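Local coordinates for protein 2-dehydro-3-deoxyphosphogluconate aldolase (Vibrio fischeri, PDB 3NZR) that is an aldolase of the KDGP aldolase family, built on a TIM-barrel-type fold of parallel strands surrounded by helices, at residues A[47-50]-A[51-55]; A[144-147]-A[148-152]. All coordinates share one frame; numbering follows the deposited sequence.

Interaction 1: residues A[47-50]-A[51-55]; sequences PDVD and TAVED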
ATOM      1  N   PRO A  47      -2.178  24.723  -7.479  1.00 40.27           N
ATOM      2  CA  PRO A  47      -2.364  24.266  -8.846  1.00 41.36           C
ATOM      3  C   PRO A  47      -1.480  23.138  -9.316  1.00 41.58           C
ATOM      4  O   PRO A  47      -1.851  22.404 -10.199  1.00 40.65           O
ATOM      5  CB  PRO A  47      -1.974  25.500  -9.636  1.00 43.50           C
ATOM      6  CG  PRO A  47      -1.098  26.160  -8.828  1.00 42.94           C
ATOM      7  CD  PRO A  47      -1.473  25.990  -7.459  1.00 41.61           C
ATOM      8  N   ASP A  48      -0.296  23.031  -8.756  1.00 41.12           N
ATOM      9  CA  ASP A  48       0.603  21.955  -9.103  1.00 40.39           C
ATOM     10  C   ASP A  48       1.623  21.674  -8.009  1.00 38.44           C
ATOM     11  O   ASP A  48       1.710  22.416  -7.067  1.00 37.37           O
ATOM     12  CB  ASP A  48       1.283  22.201 -10.443  1.00 40.90           C
ATOM     13  CG  ASP A  48       2.028  23.476 -10.498  1.00 43.57           C
ATOM     14  OD1 ASP A  48       2.552  23.922  -9.519  1.00 45.38           O
ATOM     15  OD2 ASP A  48       2.103  24.062 -11.563  1.00 50.65           O
ATOM     16  N   VAL A  49       2.416  20.630  -8.193  1.00 37.75           N
ATOM     17  CA  VAL A  49       3.365  20.169  -7.185  1.00 36.73           C
ATOM     18  C   VAL A  49       4.376  21.263  -6.872  1.00 38.84           C
ATOM     19  O   VAL A  49       4.637  21.518  -5.711  1.00 37.50           O
ATOM     20  CB  VAL A  49       4.108  18.891  -7.630  1.00 36.68           C
ATOM     21  CG1 VAL A  49       5.333  18.619  -6.794  1.00 34.99           C
ATOM     22  CG2 VAL A  49       3.150  17.719  -7.618  1.00 34.13           C
ATOM     23  N   ASP A  50       4.934  21.895  -7.903  1.00 40.07           N
ATOM     24  CA  ASP A  50       6.025  22.830  -7.692  1.00 42.61           C
ATOM     25  C   ASP A  50       5.592  24.093  -6.966  1.00 40.82           C
ATOM     26  O   ASP A  50       6.304  24.600  -6.125  1.00 40.98           O
ATOM     27  CB  ASP A  50       6.653  23.197  -9.046  1.00 44.81           C
ATOM     28  CG  ASP A  50       7.360  21.998  -9.704  1.00 51.00           C
ATOM     29  OD1 ASP A  50       7.793  21.042  -8.970  1.00 53.65           O
ATOM     30  OD2 ASP A  50       7.493  22.017 -10.959  1.00 57.37           O
ATOM     31  N   THR A  51       4.415  24.576  -7.309  1.00 40.21           N
ATOM     32  CA  THR A  51       3.809  25.725  -6.647  1.00 40.88           C
ATOM     33  C   THR A  51       3.549  25.446  -5.163  1.00 39.11           C
ATOM     34  O   THR A  51       3.822  26.278  -4.305  1.00 38.72           O
ATOM     35  CB  THR A  51       2.504  26.097  -7.402  1.00 42.20           C
ATOM     36  OG1 THR A  51       2.833  26.375  -8.793  1.00 45.54           O
ATOM     37  CG2 THR A  51       1.784  27.325  -6.792  1.00 44.83           C
ATOM     38  N   ALA A  52       3.050  24.250  -4.858  1.00 36.33           N
ATOM     39  CA  ALA A  52       2.848  23.833  -3.438  1.00 34.65           C
ATOM     40  C   ALA A  52       4.223  23.651  -2.708  1.00 33.66           C
ATOM     41  O   ALA A  52       4.409  24.069  -1.580  1.00 31.78           O
ATOM     42  CB  ALA A  52       2.049  22.563  -3.404  1.00 33.96           C
ATOM     43  N   VAL A  53       5.207  23.081  -3.383  1.00 34.53           N
ATOM     44  CA  VAL A  53       6.473  22.845  -2.727  1.00 34.77           C
ATOM     45  C   VAL A  53       7.129  24.185  -2.327  1.00 37.04           C
ATOM     46  O   VAL A  53       7.652  24.312  -1.208  1.00 35.78           O
ATOM     47  CB  VAL A  53       7.393  22.006  -3.597  1.00 35.26           C
ATOM     48  CG1 VAL A  53       8.826  22.023  -3.060  1.00 36.37           C
ATOM     49  CG2 VAL A  53       6.851  20.555  -3.754  1.00 33.84           C
ATOM     50  N   GLU A  54       7.101  25.160  -3.227  1.00 39.38           N
ATOM     51  CA  GLU A  54       7.684  26.513  -2.948  1.00 42.66           C
ATOM     52  C   GLU A  54       7.019  27.209  -1.780  1.00 41.12           C
ATOM     53  O   GLU A  54       7.675  27.772  -0.910  1.00 42.03           O
ATOM     54  CB  GLU A  54       7.597  27.409  -4.202  1.00 45.32           C
ATOM     55  CG  GLU A  54       8.585  26.991  -5.300  1.00 53.43           C
ATOM     56  CD  GLU A  54       8.585  27.941  -6.541  1.00 64.73           C
ATOM     57  OE1 GLU A  54       8.040  29.086  -6.427  1.00 70.86           O
ATOM     58  OE2 GLU A  54       9.140  27.542  -7.617  1.00 68.10           O
ATOM     59  N   ASP A  55       5.691  27.149  -1.738  1.00 39.56           N
ATOM     60  CA  ASP A  55       4.963  27.767  -0.616  1.00 38.83           C
ATOM     61  C   ASP A  55       5.249  26.996   0.662  1.00 37.99           C
ATOM     62  O   ASP A  55       5.612  27.577   1.690  1.00 36.57           O
ATOM     63  CB  ASP A  55       3.445  27.816  -0.860  1.00 37.63           C
ATOM     64  CG  ASP A  55       2.789  29.069  -0.285  1.00 40.52           C
ATOM     65  OD1 ASP A  55       3.466  30.136  -0.227  1.00 41.94           O
ATOM     66  OD2 ASP A  55       1.595  29.012   0.084  1.00 37.30           O
TER

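Interaction 2: residues A[144-147]-A[148-152]; sequences VPVE and TAIAM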
ATOM      1  N   VAL A 144     -12.748  -4.136   7.570  1.00 21.71           N
ATOM      2  CA  VAL A 144     -11.847  -5.132   8.089  1.00 21.46           C
ATOM      3  C   VAL A 144     -11.602  -4.936   9.570  1.00 22.77           C
ATOM      4  O   VAL A 144     -11.892  -3.866  10.158  1.00 22.31           O
ATOM      5  CB  VAL A 144     -10.478  -5.028   7.359  1.00 20.68           C
ATOM      6  CG1 VAL A 144     -10.671  -5.107   5.887  1.00 20.77           C
ATOM      7  CG2 VAL A 144      -9.791  -3.710   7.772  1.00 18.32           C
ATOM      8  N   PRO A 145     -11.017  -5.950  10.196  1.00 24.48           N
ATOM      9  CA  PRO A 145     -10.783  -5.833  11.613  1.00 25.47           C
ATOM     10  C   PRO A 145      -9.753  -4.725  11.897  1.00 24.63           C
ATOM     11  O   PRO A 145      -8.754  -4.615  11.154  1.00 24.04           O
ATOM     12  CB  PRO A 145     -10.204  -7.211  11.967  1.00 26.42           C
ATOM     13  CG  PRO A 145     -10.701  -8.092  11.002  1.00 26.74           C
ATOM     14  CD  PRO A 145     -10.712  -7.319   9.713  1.00 25.68           C
ATOM     15  N   VAL A 146      -9.981  -3.923  12.928  1.00 23.91           N
ATOM     16  CA  VAL A 146      -9.092  -2.801  13.211  1.00 23.50           C
ATOM     17  C   VAL A 146      -7.644  -3.298  13.447  1.00 23.96           C
ATOM     18  O   VAL A 146      -6.645  -2.691  12.968  1.00 20.55           O
ATOM     19  CB  VAL A 146      -9.623  -1.863  14.389  1.00 24.47           C
ATOM     20  CG1 VAL A 146      -9.670  -2.542  15.680  1.00 24.32           C
ATOM     21  CG2 VAL A 146      -8.718  -0.592  14.478  1.00 24.20           C
ATOM     22  N   GLU A 147      -7.527  -4.437  14.126  1.00 23.44           N
ATOM     23  CA  GLU A 147      -6.200  -5.017  14.329  1.00 24.66           C
ATOM     24  C   GLU A 147      -5.473  -5.246  13.023  1.00 22.29           C
ATOM     25  O   GLU A 147      -4.267  -4.987  12.921  1.00 22.19           O
ATOM     26  CB  GLU A 147      -6.296  -6.333  15.138  1.00 27.56           C
ATOM     27  CG  GLU A 147      -6.964  -6.158  16.562  1.00 34.12           C
ATOM     28  CD  GLU A 147      -8.547  -6.270  16.607  1.00 40.15           C
ATOM     29  OE1 GLU A 147      -9.231  -6.258  15.536  1.00 33.90           O
ATOM     30  OE2 GLU A 147      -9.110  -6.358  17.758  1.00 47.57           O
ATOM     31  N   THR A 148      -6.184  -5.736  12.010  1.00 19.97           N
ATOM     32  CA  THR A 148      -5.516  -6.094  10.762  1.00 20.33           C
ATOM     33  C   THR A 148      -5.241  -4.855   9.972  1.00 19.32           C
ATOM     34  O   THR A 148      -4.253  -4.742   9.258  1.00 20.69           O
ATOM     35  CB  THR A 148      -6.386  -7.006  10.013  1.00 20.45           C
ATOM     36  OG1 THR A 148      -6.689  -8.069  10.911  1.00 24.25           O
ATOM     37  CG2 THR A 148      -5.758  -7.568   8.808  1.00 18.62           C
ATOM     38  N   ALA A 149      -6.126  -3.894  10.048  1.00 19.69           N
ATOM     39  CA  ALA A 149      -5.826  -2.573   9.388  1.00 19.10           C
ATOM     40  C   ALA A 149      -4.544  -1.924   9.937  1.00 18.67           C
ATOM     41  O   ALA A 149      -3.775  -1.366   9.195  1.00 16.91           O
ATOM     42  CB  ALA A 149      -7.043  -1.607   9.591  1.00 19.00           C
ATOM     43  N   ILE A 150      -4.342  -1.971  11.244  1.00 17.51           N
ATOM     44  CA  ILE A 150      -3.122  -1.446  11.842  1.00 18.43           C
ATOM     45  C   ILE A 150      -1.884  -2.286  11.352  1.00 19.14           C
ATOM     46  O   ILE A 150      -0.811  -1.745  11.032  1.00 19.27           O
ATOM     47  CB  ILE A 150      -3.221  -1.485  13.336  1.00 20.40           C
ATOM     48  CG1 ILE A 150      -4.203  -0.413  13.850  1.00 21.02           C
ATOM     49  CG2 ILE A 150      -1.882  -1.274  14.011  1.00 18.94           C
ATOM     50  CD1 ILE A 150      -4.578  -0.642  15.269  1.00 24.09           C
ATOM     51  N   ALA A 151      -2.043  -3.609  11.275  1.00 18.32           N
ATOM     52  CA  ALA A 151      -0.962  -4.472  10.842  1.00 17.77           C
ATOM     53  C   ALA A 151      -0.589  -4.167   9.398  1.00 15.63           C
ATOM     54  O   ALA A 151       0.576  -4.089   9.050  1.00 17.58           O
ATOM     55  CB  ALA A 151      -1.287  -5.925  11.069  1.00 17.08           C
HETATM   56  N   MSE A 152      -1.578  -3.885   8.584  1.00 19.25           N
HETATM   57  CA  MSE A 152      -1.346  -3.553   7.168  1.00 17.87           C
HETATM   58  C   MSE A 152      -0.713  -2.178   7.042  1.00 16.27           C
HETATM   59  O   MSE A 152       0.176  -1.976   6.254  1.00 17.39           O
HETATM   60  CB  MSE A 152      -2.680  -3.631   6.422  1.00 19.10           C
HETATM   61  CG  MSE A 152      -3.133  -4.997   6.116  1.00 25.66           C
HETATM   62 SE   MSE A 152      -4.935  -5.065   5.317  0.80 36.54          SE
HETATM   63  CE  MSE A 152      -4.340  -4.816   3.440  1.00 33.67           C
TER

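Interaction 1: residues A[47-50]-A[51-55]
The N-cap of helix 49-61 is where Asp48 and Thr51 meet, three residues apart. A single carboxylate oxygen, Asp48 OD1, takes two bonds from Thr51: the hydroxyl OG1 donates to it at 2.6 Å, and the amide of Thr51 N at 3.0 Å. The amide reaches OD1 nearly along its C-O axis, whereas the hydroxyl comes in on the syn side, 27° out of the carboxylate plane. What brings the carboxylate to them is Asp48's first torsion (chi1 57°), which places CG between its own backbone N and carbonyl carbon. In Thr51, chi1 of -58° keeps OG1 beside the residue's own backbone N, where hydroxyl and amide can reach the same oxygen, and sends the methyl CG2 across the Pro47 ring, 3.6 Å from Pro47 CD. Gripping one oxygen twice should limit rotation of the Asp48 side chain, and a negative group at the start of a helix is probably favoured by the helix dipole.

This is the helix of the beta-alpha-beta unit between strands 37-42 and 67-70, in the outer layer of the barrel. Its first backbone turn closes with Ala52 N donating to Asp48 O at 3.2 Å, and the next bond runs from Val53 N to Val49 O (2.9 Å). On the face toward helix 79-89, Val49 and Val53 point out together, with Val49 CG1 3.9 Å from Val53 CG2. Both valines also pack on that helix, Val49 on Met81 and Leu84, Val53 on His88. On the exposed side, Glu54 N bonds to Asp50 O, while the two carboxylates are not in contact, Asp50 OD2 lying 6.7 Å from Glu54 OE2; any repulsion between them is probably slight.

Interaction 2: residues A[144-147]-A[148-152]
Thr148 lies beside Pro145 at the start of helix 146-155, its OG1 3.8 Å from Pro145 CB. With OG1 beside its own backbone N (chi1 -54°), the hydroxyl gives its hydrogen to the main-chain oxygen of Glu140 of the second subunit. Pro145 is the N-cap residue, and its carbonyl serves two amides: Ala149 N at 2.9 Å, nearly straight on, and Thr148 N more weakly, at a bent 126°.

Glu147 takes the amide of Ala151 N on its carbonyl O at 3.1 Å, and its side chain, folded rather than extended, packs on Lys185 in the loop after helix 172-184. Val146 gives its carbonyl to Ile150 N (3.0 Å), and its CG2 comes within 4.2 Å of Ile150 CD1. Before the helix, Val144 CG2 rests on Ala149 CB at 3.9 Å.

Val146 and Ile150 pack against helix 172-184, Val144, Val146 and Ala149 against Val128 of antiparallel strand 127-129, and Thr148, Ala151 and selenomethionine Met152 against the second subunit.

In the fold
Both contacts are local, each at the first turn of a helix, and their centres lie 34 Å apart with no touch between them. Interaction 1 is at the surface, and its cap is a carboxylate; one side, with Val49, Ala52 and Val53, leans on helix 79-89. Interaction 2 is buried, and there a proline stands at the N-cap, its backbone carbonyl taking Ala149 N and, weakly, Thr148 N, flanked by aliphatic side chains. They hold different elements: 47-55 starts the helix of a beta-alpha-beta unit, whereas 144-152 passes from a short antiparallel strand into a helix that faces the second subunit, which interaction 1 does not touch.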